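PDB 5B68: 4-alpha-glucanotransferase from Corynebacterium glutamicum, which belongs to the amylomaltase (disproportionating enzyme) family, built on a TIM-barrel domain preceded by an N-terminal beta-sandwich domain. Local coordinates for residues A522-E535 with Y549-L562. Residues are numbered along the deposited sequence; the frame is centred on the assembly and turned at random.
Sequences AQRGIMGTSILWFE and YRPLALTTVTTHDL
Strands 528-531 and 553-556 run parallel, 4.4 Å apart at their axes and 19° from alignment, and five backbone hydrogen bonds join the two segments, the first (G528 N to L552 O) and the last (L532 N to T556 O) each using a residue just beyond a strand end. On the face carrying S530 and T555, CB of S530 lies 3.5 Å from T555 OG1, which is itself bonded to S643. S530 OG, set beside its own backbone N (chi1 -68°), meets two waters; one accepts from R550 N and the other donates to R550 O, so a serine hydroxyl ties the strand to the chain entering its neighbour. R550 bends at chi3 (80°), and L552 O lies 3.1 Å above the plane of its guanidinium, toward the rim, an approach too poorly angled for a hydrogen bond; NH2 instead donates to a water that also bonds I526 O. L552 CD2 rests 3.6 Å from A522 O, while the L552 and M527 side chains cross at about a right angle, CD1 3.8 Å from M527 CG.

Beyond the strands, L532 and V557 lie side by side, CD2 to CG1 at 3.9 Å, and the phenol oxygen of Y549 touches L532 CD1 and E535 CB. E535 doubles back, its chain bent at chi2, to accept from I531 N through OE1, while OE2 pairs with R544. L562 CD1 comes within 3.5 Å of F534 CZ and also lies near the plane of the W533 ring, at its edge. One water links W533 NE1 to T558 OG1.

The two strands are consecutive members of the parallel sheet of the TIM-barrel domain, and 553-556 continues the pairing to 645-649. Backbone bonds thus fix the register, while the E535 carboxylate takes the I531 N-H, which does not bond strand 553-556.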
loop_
_atom_site.group_PDB
_atom_site.type_symbol
_atom_site.label_atom_id
_atom_site.label_comp_id
_atom_site.label_asym_id
_atom_site.label_seq_id
_atom_site.Cartn_x
_atom_site.Cartn_y
_atom_site.Cartn_z
ATOM N N ALA A 522 -11.330 13.352 1.808
ATOM C CA ALA A 522 -12.775 13.178 1.702
ATOM C C ALA A 522 -13.305 13.855 0.487
ATOM O O ALA A 522 -14.180 13.352 -0.187
ATOM C CB ALA A 522 -13.481 13.825 2.888
ATOM N N GLN A 523 -12.767 15.023 0.201
ATOM C CA GLN A 523 -13.245 15.728 -0.996
ATOM C C GLN A 523 -13.021 14.981 -2.288
ATOM O O GLN A 523 -13.847 15.038 -3.225
ATOM C CB GLN A 523 -12.599 17.098 -1.105
ATOM C CG GLN A 523 -13.170 18.072 -0.094
ATOM C CD GLN A 523 -12.395 19.381 -0.040
ATOM O OE1 GLN A 523 -11.483 19.594 -0.831
ATOM N NE2 GLN A 523 -12.746 20.257 0.924
ATOM N N ARG A 524 -11.961 14.220 -2.313
ATOM C CA ARG A 524 -11.695 13.366 -3.497
ATOM C C ARG A 524 -12.457 12.097 -3.572
ATOM O O ARG A 524 -12.239 11.284 -4.504
ATOM C CB ARG A 524 -10.198 12.999 -3.505
ATOM C CG ARG A 524 -9.307 14.184 -3.588
ATOM C CD ARG A 524 -8.891 14.456 -5.013
ATOM N NE ARG A 524 -7.818 15.416 -4.998
ATOM C CZ ARG A 524 -7.210 15.907 -6.079
ATOM N NH1 ARG A 524 -7.520 15.563 -7.349
ATOM N NH2 ARG A 524 -6.212 16.776 -5.873
ATOM N N GLY A 525 -13.304 11.818 -2.560
ATOM C CA GLY A 525 -13.940 10.561 -2.459
ATOM C C GLY A 525 -13.114 9.380 -2.006
ATOM O O GLY A 525 -13.497 8.239 -2.286
ATOM N N ILE A 526 -12.019 9.665 -1.278
ATOM C CA ILE A 526 -11.219 8.642 -0.688
ATOM C C ILE A 526 -11.833 8.278 0.667
ATOM O O ILE A 526 -12.035 9.172 1.526
ATOM C CB ILE A 526 -9.775 9.094 -0.581
ATOM C CG1 ILE A 526 -9.201 9.273 -2.021
ATOM C CG2 ILE A 526 -8.949 8.103 0.222
ATOM C CD1 ILE A 526 -7.817 9.966 -2.080
ATOM N N MET A 527 -12.059 6.985 0.869
ATOM C CA MET A 527 -12.715 6.486 2.076
ATOM C C MET A 527 -11.768 6.320 3.174
ATOM O O MET A 527 -10.576 6.017 2.962
ATOM C CB MET A 527 -13.403 5.183 1.749
ATOM C CG MET A 527 -14.493 5.334 0.712
ATOM S SD MET A 527 -15.383 3.774 0.469
ATOM C CE MET A 527 -16.201 4.096 -1.094
ATOM N N GLY A 528 -12.251 6.557 4.398
ATOM C CA GLY A 528 -11.540 6.214 5.607
ATOM C C GLY A 528 -11.668 4.763 6.019
ATOM O O GLY A 528 -12.273 3.965 5.309
ATOM N N THR A 529 -11.110 4.426 7.181
ATOM C CA THR A 529 -11.232 3.094 7.763
ATOM C C THR A 529 -11.695 3.241 9.223
ATOM O O THR A 529 -11.044 3.933 10.000
ATOM C CB THR A 529 -9.885 2.327 7.744
ATOM O OG1 THR A 529 -8.866 3.144 8.350
ATOM C CG2 THR A 529 -9.472 2.060 6.357
ATOM N N SER A 530 -12.816 2.610 9.553
ATOM C CA SER A 530 -13.338 2.507 10.913
ATOM C C SER A 530 -13.258 1.061 11.369
ATOM O O SER A 530 -13.693 0.140 10.626
ATOM C CB SER A 530 -14.773 2.895 10.879
ATOM O OG SER A 530 -15.012 4.236 10.591
ATOM N N ILE A 531 -12.678 0.826 12.522
ATOM C CA ILE A 531 -12.449 -0.533 13.043
ATOM C C ILE A 531 -13.187 -0.608 14.388
ATOM O O ILE A 531 -12.917 0.188 15.315
ATOM C CB ILE A 531 -10.937 -0.819 13.193
ATOM C CG1 ILE A 531 -10.249 -0.712 11.831
ATOM C CG2 ILE A 531 -10.657 -2.234 13.712
ATOM C CD1 ILE A 531 -8.732 -0.894 11.930
ATOM N N LEU A 532 -14.161 -1.504 14.456
ATOM C CA LEU A 532 -15.135 -1.474 15.560
ATOM C C LEU A 532 -14.391 -1.368 16.925
ATOM O O LEU A 532 -14.697 -0.518 17.717
ATOM C CB LEU A 532 -15.950 -2.780 15.553
ATOM C CG LEU A 532 -16.710 -3.051 16.873
ATOM C CD1 LEU A 532 -17.984 -2.269 16.784
ATOM C CD2 LEU A 532 -16.997 -4.489 17.145
ATOM N N TRP A 533 -13.398 -2.204 17.144
ATOM C CA TRP A 533 -12.772 -2.284 18.494
ATOM C C TRP A 533 -12.084 -0.977 18.912
ATOM O O TRP A 533 -11.927 -0.726 20.098
ATOM C CB TRP A 533 -11.773 -3.419 18.583
ATOM C CG TRP A 533 -12.248 -4.762 18.345
ATOM C CD1 TRP A 533 -11.817 -5.612 17.373
ATOM C CD2 TRP A 533 -13.282 -5.453 19.056
ATOM N NE1 TRP A 533 -12.475 -6.803 17.451
ATOM C CE2 TRP A 533 -13.397 -6.735 18.466
ATOM C CE3 TRP A 533 -14.097 -5.125 20.145
ATOM C CZ2 TRP A 533 -14.298 -7.694 18.932
ATOM C CZ3 TRP A 533 -15.028 -6.062 20.587
ATOM C CH2 TRP A 533 -15.124 -7.324 19.982
ATOM N N PHE A 534 -11.699 -0.142 17.937
ATOM C CA PHE A 534 -11.050 1.157 18.228
ATOM C C PHE A 534 -11.949 2.341 18.241
ATOM O O PHE A 534 -11.495 3.438 18.550
ATOM C CB PHE A 534 -9.918 1.419 17.216
ATOM C CG PHE A 534 -8.940 0.299 17.085
ATOM C CD1 PHE A 534 -8.522 -0.431 18.185
ATOM C CD2 PHE A 534 -8.356 0.015 15.850
ATOM C CE1 PHE A 534 -7.594 -1.460 18.055
ATOM C CE2 PHE A 534 -7.405 -1.018 15.707
ATOM C CZ PHE A 534 -7.018 -1.747 16.819
ATOM N N GLU A 535 -13.237 2.211 17.920
ATOM C CA GLU A 535 -14.033 3.388 17.657
ATOM C C GLU A 535 -14.699 3.940 18.906
ATOM O O GLU A 535 -15.341 3.170 19.646
ATOM C CB GLU A 535 -15.154 3.071 16.666
ATOM C CG GLU A 535 -14.733 2.805 15.208
ATOM C CD GLU A 535 -13.829 3.890 14.620
ATOM O OE1 GLU A 535 -12.792 3.539 13.978
ATOM O OE2 GLU A 535 -14.193 5.058 14.807
ATOM N N TYR A 549 -21.136 6.181 12.739
ATOM C CA TYR A 549 -20.116 5.654 11.863
ATOM C C TYR A 549 -20.162 6.532 10.596
ATOM O O TYR A 549 -21.252 6.878 10.059
ATOM C CB TYR A 549 -20.258 4.118 11.618
ATOM C CG TYR A 549 -19.636 3.234 12.653
ATOM C CD1 TYR A 549 -20.211 3.094 13.917
ATOM C CD2 TYR A 549 -18.430 2.623 12.437
ATOM C CE1 TYR A 549 -19.607 2.334 14.859
ATOM C CE2 TYR A 549 -17.842 1.829 13.370
ATOM C CZ TYR A 549 -18.426 1.699 14.598
ATOM O OH TYR A 549 -17.810 0.963 15.563
ATOM N N ARG A 550 -18.960 6.966 10.175
ATOM C CA ARG A 550 -18.763 7.814 9.001
ATOM C C ARG A 550 -19.264 7.084 7.760
ATOM O O ARG A 550 -18.905 5.918 7.532
ATOM C CB ARG A 550 -17.259 8.020 8.748
ATOM C CG ARG A 550 -16.612 9.249 9.291
ATOM C CD ARG A 550 -15.199 9.355 8.665
ATOM N NE ARG A 550 -15.278 9.913 7.299
ATOM C CZ ARG A 550 -14.291 9.889 6.386
ATOM N NH1 ARG A 550 -13.111 9.302 6.640
ATOM N NH2 ARG A 550 -14.488 10.449 5.202
ATOM N N PRO A 551 -20.012 7.751 6.921
ATOM C CA PRO A 551 -20.432 7.142 5.699
ATOM C C PRO A 551 -19.299 6.892 4.679
ATOM O O PRO A 551 -19.301 5.850 4.034
ATOM C CB PRO A 551 -21.415 8.136 5.111
ATOM C CG PRO A 551 -21.907 8.854 6.314
ATOM C CD PRO A 551 -20.710 9.016 7.157
ATOM N N LEU A 552 -18.398 7.836 4.521
ATOM C CA LEU A 552 -17.372 7.678 3.475
ATOM C C LEU A 552 -16.217 6.908 4.090
ATOM O O LEU A 552 -15.181 7.469 4.403
ATOM C CB LEU A 552 -16.942 9.008 2.870
ATOM C CG LEU A 552 -16.086 8.909 1.613
ATOM C CD1 LEU A 552 -16.842 8.313 0.452
ATOM C CD2 LEU A 552 -15.498 10.319 1.320
ATOM N N ALA A 553 -16.432 5.622 4.250
ATOM C CA ALA A 553 -15.535 4.738 4.977
ATOM C C ALA A 553 -15.745 3.269 4.631
ATOM O O ALA A 553 -16.827 2.863 4.255
ATOM C CB ALA A 553 -15.682 4.910 6.480
ATOM N N LEU A 554 -14.677 2.514 4.815
ATOM C CA LEU A 554 -14.715 1.090 4.989
ATOM C C LEU A 554 -14.775 0.773 6.497
ATOM O O LEU A 554 -13.852 1.114 7.269
ATOM C CB LEU A 554 -13.450 0.438 4.434
ATOM C CG LEU A 554 -13.371 -1.101 4.652
ATOM C CD1 LEU A 554 -14.338 -1.697 3.681
ATOM C CD2 LEU A 554 -11.965 -1.516 4.364
ATOM N N THR A 555 -15.838 0.095 6.909
ATOM C CA THR A 555 -15.990 -0.305 8.322
ATOM C C THR A 555 -15.834 -1.822 8.510
ATOM O O THR A 555 -16.447 -2.638 7.778
ATOM C CB THR A 555 -17.343 0.202 8.862
ATOM O OG1 THR A 555 -17.327 1.624 8.814
ATOM C CG2 THR A 555 -17.509 -0.202 10.323
ATOM N N THR A 556 -14.979 -2.227 9.437
ATOM C CA THR A 556 -14.768 -3.631 9.733
ATOM C C THR A 556 -14.904 -3.829 11.234
ATOM O O THR A 556 -14.835 -2.822 12.007
ATOM C CB THR A 556 -13.325 -4.124 9.396
ATOM O OG1 THR A 556 -12.346 -3.212 9.958
ATOM C CG2 THR A 556 -13.196 -4.198 7.995
ATOM N N VAL A 557 -15.023 -5.085 11.624
ATOM C CA VAL A 557 -14.980 -5.436 13.052
ATOM C C VAL A 557 -13.524 -5.469 13.453
ATOM O O VAL A 557 -13.147 -5.010 14.516
ATOM C CB VAL A 557 -15.594 -6.802 13.337
ATOM C CG1 VAL A 557 -15.386 -7.196 14.798
ATOM C CG2 VAL A 557 -17.051 -6.843 12.898
ATOM N N THR A 558 -12.702 -6.075 12.605
ATOM C CA THR A 558 -11.325 -6.363 12.943
ATOM C C THR A 558 -10.391 -6.216 11.722
ATOM O O THR A 558 -10.826 -5.731 10.724
ATOM C CB THR A 558 -11.202 -7.730 13.601
ATOM O OG1 THR A 558 -9.915 -7.852 14.233
ATOM C CG2 THR A 558 -11.429 -8.858 12.616
ATOM N N THR A 559 -9.107 -6.494 11.885
ATOM C CA THR A 559 -8.110 -6.328 10.793
ATOM C C THR A 559 -7.062 -7.381 11.005
ATOM O O THR A 559 -7.004 -7.996 12.047
ATOM C CB THR A 559 -7.303 -5.005 10.766
ATOM O OG1 THR A 559 -6.435 -4.940 11.894
ATOM C CG2 THR A 559 -8.179 -3.831 10.716
ATOM N N HIS A 560 -6.203 -7.506 10.029
ATOM C CA HIS A 560 -5.096 -8.463 10.043
ATOM C C HIS A 560 -4.087 -8.198 11.172
ATOM O O HIS A 560 -3.324 -9.091 11.477
ATOM C CB HIS A 560 -4.373 -8.455 8.654
ATOM C CG HIS A 560 -3.808 -7.128 8.300
ATOM N ND1 HIS A 560 -4.534 -6.128 7.699
ATOM C CD2 HIS A 560 -2.594 -6.588 8.584
ATOM C CE1 HIS A 560 -3.784 -5.045 7.583
ATOM N NE2 HIS A 560 -2.604 -5.300 8.131
ATOM N N ASP A 561 -4.083 -7.009 11.758
ATOM C CA ASP A 561 -3.174 -6.728 12.874
ATOM C C ASP A 561 -3.794 -7.030 14.269
ATOM O O ASP A 561 -3.164 -6.725 15.278
ATOM C CB ASP A 561 -2.714 -5.259 12.841
ATOM C CG ASP A 561 -1.717 -4.962 11.697
ATOM O OD1 ASP A 561 -0.929 -5.838 11.379
ATOM O OD2 ASP A 561 -1.722 -3.845 11.170
ATOM N N LEU A 562 -5.017 -7.564 14.333
ATOM C CA LEU A 562 -5.660 -7.908 15.609
ATOM C C LEU A 562 -5.939 -9.388 15.655
ATOM O O LEU A 562 -6.019 -10.087 14.613
ATOM C CB LEU A 562 -6.987 -7.165 15.760
ATOM C CG LEU A 562 -6.817 -5.727 16.134
ATOM C CD1 LEU A 562 -8.103 -4.953 15.886
ATOM C CD2 LEU A 562 -6.391 -5.632 17.592
HETATM O O HOH W 1 -11.742 10.310 3.927
HETATM O O HOH W 2 -16.654 6.121 11.873
HETATM O O HOH W 3 -17.574 4.313 9.312
HETATM O O HOH W 4 -11.180 -9.176 16.256
#